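Local coordinates for protein mucus binding proteinn (Lactobacillus reuteri, PDB 4MT5) that probably binds mucin as a repeat of a cell-wall-anchored surface adhesin, helping the bacterium hold on to gastrointestinal mucus, at residues V6-D11 / T16-D21; E36-Y41 / V68-G73. All coordinates share one frame; numbering follows the deposited sequence.

Contact 1 (V6-D11 / T16-D21)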
# COMPACT_ATOMS: atom_id res chain seq x y z
N VAL A 6 21.81 27.45 -11.20
CA VAL A 6 21.00 26.99 -10.07
C VAL A 6 20.36 25.67 -10.49
O VAL A 6 19.57 25.64 -11.44
CB VAL A 6 19.94 28.04 -9.68
CG1 VAL A 6 19.10 27.54 -8.54
CG2 VAL A 6 20.61 29.35 -9.31
N LYS A 7 20.74 24.58 -9.83
CA LYS A 7 20.41 23.23 -10.32
C LYS A 7 19.50 22.52 -9.33
O LYS A 7 19.88 22.28 -8.18
CB LYS A 7 21.70 22.43 -10.58
CG LYS A 7 21.49 20.98 -10.99
CD LYS A 7 22.77 20.33 -11.58
CE LYS A 7 23.79 19.95 -10.50
NZ LYS A 7 24.98 19.22 -11.03
N TYR A 8 18.28 22.19 -9.77
CA TYR A 8 17.30 21.52 -8.93
C TYR A 8 17.36 20.03 -9.20
O TYR A 8 17.08 19.59 -10.32
CB TYR A 8 15.89 22.02 -9.24
CG TYR A 8 15.65 23.49 -9.02
CD1 TYR A 8 15.03 23.94 -7.87
CD2 TYR A 8 16.04 24.43 -9.97
CE1 TYR A 8 14.81 25.31 -7.66
CE2 TYR A 8 15.83 25.79 -9.77
CZ TYR A 8 15.21 26.22 -8.62
OH TYR A 8 15.00 27.56 -8.42
N VAL A 9 17.67 19.25 -8.17
CA VAL A 9 17.92 17.82 -8.31
C VAL A 9 16.93 16.93 -7.56
O VAL A 9 16.69 17.11 -6.38
CB VAL A 9 19.33 17.48 -7.80
CG1 VAL A 9 19.58 16.03 -7.91
CG2 VAL A 9 20.36 18.24 -8.58
N ASP A 10 16.38 15.95 -8.26
CA ASP A 10 15.59 14.88 -7.64
C ASP A 10 16.50 13.75 -7.15
O ASP A 10 16.95 12.93 -7.93
CB ASP A 10 14.57 14.35 -8.66
CG ASP A 10 13.86 13.09 -8.19
OD1 ASP A 10 13.91 12.79 -6.97
OD2 ASP A 10 13.24 12.41 -9.04
N ASP A 11 16.74 13.72 -5.84
CA ASP A 11 17.66 12.76 -5.25
C ASP A 11 17.17 11.35 -5.42
O ASP A 11 17.97 10.42 -5.49
CB ASP A 11 17.93 13.06 -3.77
CG ASP A 11 18.78 14.34 -3.55
OD1 ASP A 11 19.16 14.97 -4.56
OD2 ASP A 11 19.08 14.71 -2.38
N THR A 16 18.33 15.55 -13.03
CA THR A 16 18.15 16.99 -12.88
C THR A 16 16.74 17.36 -13.36
O THR A 16 16.32 16.95 -14.44
CB THR A 16 19.19 17.77 -13.69
OG1 THR A 16 20.49 17.51 -13.15
CG2 THR A 16 18.93 19.26 -13.62
N LEU A 17 16.01 18.13 -12.55
CA LEU A 17 14.66 18.56 -12.93
C LEU A 17 14.69 19.87 -13.72
O LEU A 17 13.95 20.05 -14.69
CB LEU A 17 13.78 18.76 -11.69
CG LEU A 17 13.55 17.57 -10.76
CD1 LEU A 17 12.93 18.04 -9.46
CD2 LEU A 17 12.67 16.52 -11.43
N ARG A 18 15.56 20.77 -13.29
CA ARG A 18 15.59 22.12 -13.82
C ARG A 18 16.96 22.74 -13.59
O ARG A 18 17.56 22.53 -12.53
CB ARG A 18 14.52 22.96 -13.13
CG ARG A 18 14.59 24.45 -13.36
CD ARG A 18 13.30 25.09 -12.89
NE ARG A 18 13.37 26.54 -12.82
CZ ARG A 18 12.38 27.31 -12.40
NH1 ARG A 18 11.23 26.77 -12.02
NH2 ARG A 18 12.54 28.63 -12.38
N GLN A 19 17.46 23.47 -14.58
CA GLN A 19 18.68 24.24 -14.37
C GLN A 19 18.54 25.65 -14.92
O GLN A 19 18.22 25.84 -16.09
CB GLN A 19 19.91 23.55 -14.94
CG GLN A 19 21.16 24.33 -14.66
CD GLN A 19 22.43 23.55 -14.88
OE1 GLN A 19 22.65 22.50 -14.25
NE2 GLN A 19 23.29 24.05 -15.77
N ASP A 20 18.77 26.62 -14.05
CA ASP A 20 18.68 28.02 -14.43
C ASP A 20 20.05 28.65 -14.71
O ASP A 20 20.94 28.66 -13.85
CB ASP A 20 17.92 28.82 -13.38
CG ASP A 20 16.46 28.42 -13.29
OD1 ASP A 20 16.03 27.56 -14.09
OD2 ASP A 20 15.74 28.97 -12.42
N ASP A 21 20.19 29.17 -15.91
CA ASP A 21 21.42 29.82 -16.34
C ASP A 21 21.28 31.34 -16.16
O ASP A 21 20.54 31.99 -16.90
CB ASP A 21 21.66 29.46 -17.81
CG ASP A 21 23.08 29.76 -18.26
OD1 ASP A 21 23.79 30.51 -17.55
OD2 ASP A 21 23.46 29.24 -19.35

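Contact 2 (E36-Y41 / V68-G73)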
# COMPACT_ATOMS: atom_id res chain seq x y z
N GLU A 36 10.02 30.33 -6.04
CA GLU A 36 9.09 29.86 -7.06
C GLU A 36 9.34 28.42 -7.51
O GLU A 36 8.41 27.62 -7.64
CB GLU A 36 9.09 30.78 -8.27
CG GLU A 36 7.81 30.69 -9.07
CD GLU A 36 6.56 30.96 -8.22
OE1 GLU A 36 6.62 31.82 -7.29
OE2 GLU A 36 5.52 30.31 -8.48
N GLY A 37 10.60 28.08 -7.75
CA GLY A 37 10.94 26.73 -8.16
C GLY A 37 10.53 25.71 -7.11
O GLY A 37 9.87 24.70 -7.42
N ILE A 38 10.94 25.95 -5.87
CA ILE A 38 10.63 25.03 -4.78
C ILE A 38 9.12 24.87 -4.60
O ILE A 38 8.62 23.75 -4.39
CB ILE A 38 11.29 25.47 -3.46
CG1 ILE A 38 12.80 25.35 -3.57
CG2 ILE A 38 10.83 24.60 -2.33
CD1 ILE A 38 13.52 25.88 -2.36
N LYS A 39 8.39 25.98 -4.70
CA LYS A 39 6.93 25.93 -4.68
C LYS A 39 6.39 25.00 -5.77
O LYS A 39 5.52 24.18 -5.51
CB LYS A 39 6.36 27.34 -4.84
CG LYS A 39 4.96 27.51 -4.29
CD LYS A 39 3.98 27.90 -5.39
CE LYS A 39 2.87 28.77 -4.82
NZ LYS A 39 3.41 30.09 -4.36
N LYS A 40 6.92 25.11 -6.98
CA LYS A 40 6.42 24.35 -8.13
C LYS A 40 6.65 22.86 -7.96
O LYS A 40 5.79 22.06 -8.34
CB LYS A 40 7.06 24.82 -9.44
CG LYS A 40 6.55 26.16 -9.98
CD LYS A 40 5.16 26.03 -10.61
CE LYS A 40 4.72 27.36 -11.24
NZ LYS A 40 4.92 28.51 -10.30
N TYR A 41 7.78 22.48 -7.39
CA TYR A 41 8.08 21.06 -7.25
C TYR A 41 7.40 20.41 -6.05
O TYR A 41 7.13 19.21 -6.07
CB TYR A 41 9.58 20.78 -7.28
CG TYR A 41 10.13 20.98 -8.66
CD1 TYR A 41 9.80 20.09 -9.69
CD2 TYR A 41 10.92 22.08 -8.96
CE1 TYR A 41 10.27 20.29 -10.97
CE2 TYR A 41 11.39 22.29 -10.25
CZ TYR A 41 11.06 21.39 -11.24
OH TYR A 41 11.55 21.62 -12.51
N VAL A 68 19.79 22.73 -5.46
CA VAL A 68 18.61 22.59 -4.62
C VAL A 68 18.19 21.13 -4.69
O VAL A 68 17.80 20.67 -5.75
CB VAL A 68 17.43 23.51 -5.10
CG1 VAL A 68 16.22 23.32 -4.23
CG2 VAL A 68 17.85 24.97 -5.11
N HIS A 69 18.29 20.40 -3.59
CA HIS A 69 17.97 18.96 -3.64
C HIS A 69 16.53 18.64 -3.16
O HIS A 69 16.02 19.24 -2.21
CB HIS A 69 19.02 18.11 -2.90
CG HIS A 69 20.37 18.08 -3.57
ND1 HIS A 69 20.68 17.20 -4.58
CD2 HIS A 69 21.48 18.83 -3.37
CE1 HIS A 69 21.92 17.41 -4.98
NE2 HIS A 69 22.43 18.39 -4.26
N PHE A 70 15.88 17.71 -3.84
CA PHE A 70 14.56 17.26 -3.44
C PHE A 70 14.57 15.76 -3.33
O PHE A 70 15.48 15.12 -3.87
CB PHE A 70 13.53 17.60 -4.50
CG PHE A 70 13.31 19.07 -4.68
CD1 PHE A 70 12.24 19.70 -4.08
CD2 PHE A 70 14.16 19.82 -5.47
CE1 PHE A 70 12.02 21.04 -4.26
CE2 PHE A 70 13.94 21.16 -5.65
CZ PHE A 70 12.88 21.77 -5.05
N LYS A 71 13.58 15.20 -2.64
CA LYS A 71 13.29 13.76 -2.70
C LYS A 71 11.80 13.58 -2.93
O LYS A 71 11.02 14.52 -2.75
CB LYS A 71 13.70 13.03 -1.42
CG LYS A 71 13.01 13.55 -0.17
CD LYS A 71 13.38 12.73 1.05
CE LYS A 71 13.17 13.53 2.35
NZ LYS A 71 13.64 12.72 3.51
N HIS A 72 11.40 12.38 -3.34
CA HIS A 72 9.98 12.10 -3.56
C HIS A 72 9.21 12.08 -2.25
O HIS A 72 9.67 11.55 -1.24
CB HIS A 72 9.80 10.76 -4.27
CG HIS A 72 10.13 10.80 -5.73
ND1 HIS A 72 9.78 9.80 -6.60
CD2 HIS A 72 10.78 11.73 -6.47
CE1 HIS A 72 10.19 10.10 -7.82
NE2 HIS A 72 10.81 11.27 -7.77
N GLY A 73 8.02 12.67 -2.27
CA GLY A 73 7.13 12.61 -1.13
C GLY A 73 6.57 11.22 -0.98
O GLY A 73 6.30 10.53 -1.96

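Contact 1 (V6-D11 / T16-D21)
Y8 and R18 face each other across an antiparallel beta hairpin, the first two strands of the ubiquitin-like beta-grasp fold. Y8 N donates to R18 O at 2.9 Å, and L17 N returns a bond to Y8 O. L17 and R18 therefore both sit opposite Y8, a classic beta bulge. It shifts the register by one residue, so V9 pairs with T16. Further along, V6 and D20 exchange two backbone hydrogen bonds.

R18 runs extended beside the Y8 ring, and the two side chains point the same way. CG lies anti to the backbone N (chi1 168°), which lays the chain along the ring. R18 CB is 3.8 Å from Y8 CD2. R18 CG comes to 3.7 Å from Y8 CD2. CD is about equally far from Y8 CD2 and CE2. R18 NE lies 4.0 Å from Y8 CE2, with the guanidinium plane turned 44° from the ring. At its tip, R18 grips D20 of its own strand side-on. NE bonds D20 OD1 nearly straight, and NH2 meets the syn lone pair of D20 OD2. An alanine in place of R18 is likely to leave the D20 carboxylate without its charged mate and the CD2–CE2 side of the Y8 ring less covered. D20 OD2 also bonds Y32 OH, as does Y8 OH.

On the other face, K7 and Q19 form a non-hydrogen-bonded pair. The K7 chain bends at chi3 (77°) and leads its amine away from the neighbouring strand. Its aliphatic part stays close: K7 CD lies 3.4 Å from Q19 OE1.

Contact 2 (E36-Y41 / V68-G73)
Apolar packing joins I38 to V68 and F70. I38 CG1 makes both contacts, at 4.0 Å from V68 CG1 and 3.9 Å from F70 CZ. This branch is anti to the carbonyl carbon (chi1 -67°), which brings it to the strand while CG2 takes the position anti to the backbone N. I38 CA also lies in the plane of the F70 ring, at its edge, 4.0 Å from CZ. The phenyl group thus reaches the helix backbone.

The helix 35-42 packs on the sheet through these side chains, as the single helix of a beta-grasp domain does. The axes of helix segment 36-41 and strand segment 68-72 run almost parallel, 9° apart, at a closest approach of 10.7 Å. Y8 of the neighbouring strand touches both V68 and F70.

Aromatic contacts are made by Y41. Y41 CB sits over one face of the F70 ring in a CH-pi contact, 4.3 Å from the ring centroid. The two rings meet obliquely, with planes at 58°. The Y41 ring leads away from F70 to L17 and R18.

One salt bridge lies within the helix, where K40 NZ meets E36 OE2 one turn back.

Contacts 1 and 2 lie in the same beta-grasp domain, the N-terminal part of this elongated repeat, with centres about 9 Å apart. They come in series along the chain. The hairpin of contact 1 closes first, then helix 35-42 follows, and strand 65-77 completes contact 2. Strands 2-10 and 65-77 are parallel neighbours in one sheet, so the hairpin and the strand under the helix belong to the same sheet. The two contacts also touch directly. D11 OD1 probably accepts a hydrogen bond from H69 ND1, and R18 CB packs against Y41 OH. Strand 65-77 also pairs with strand 104-120, which ties this domain to the rest of the repeat.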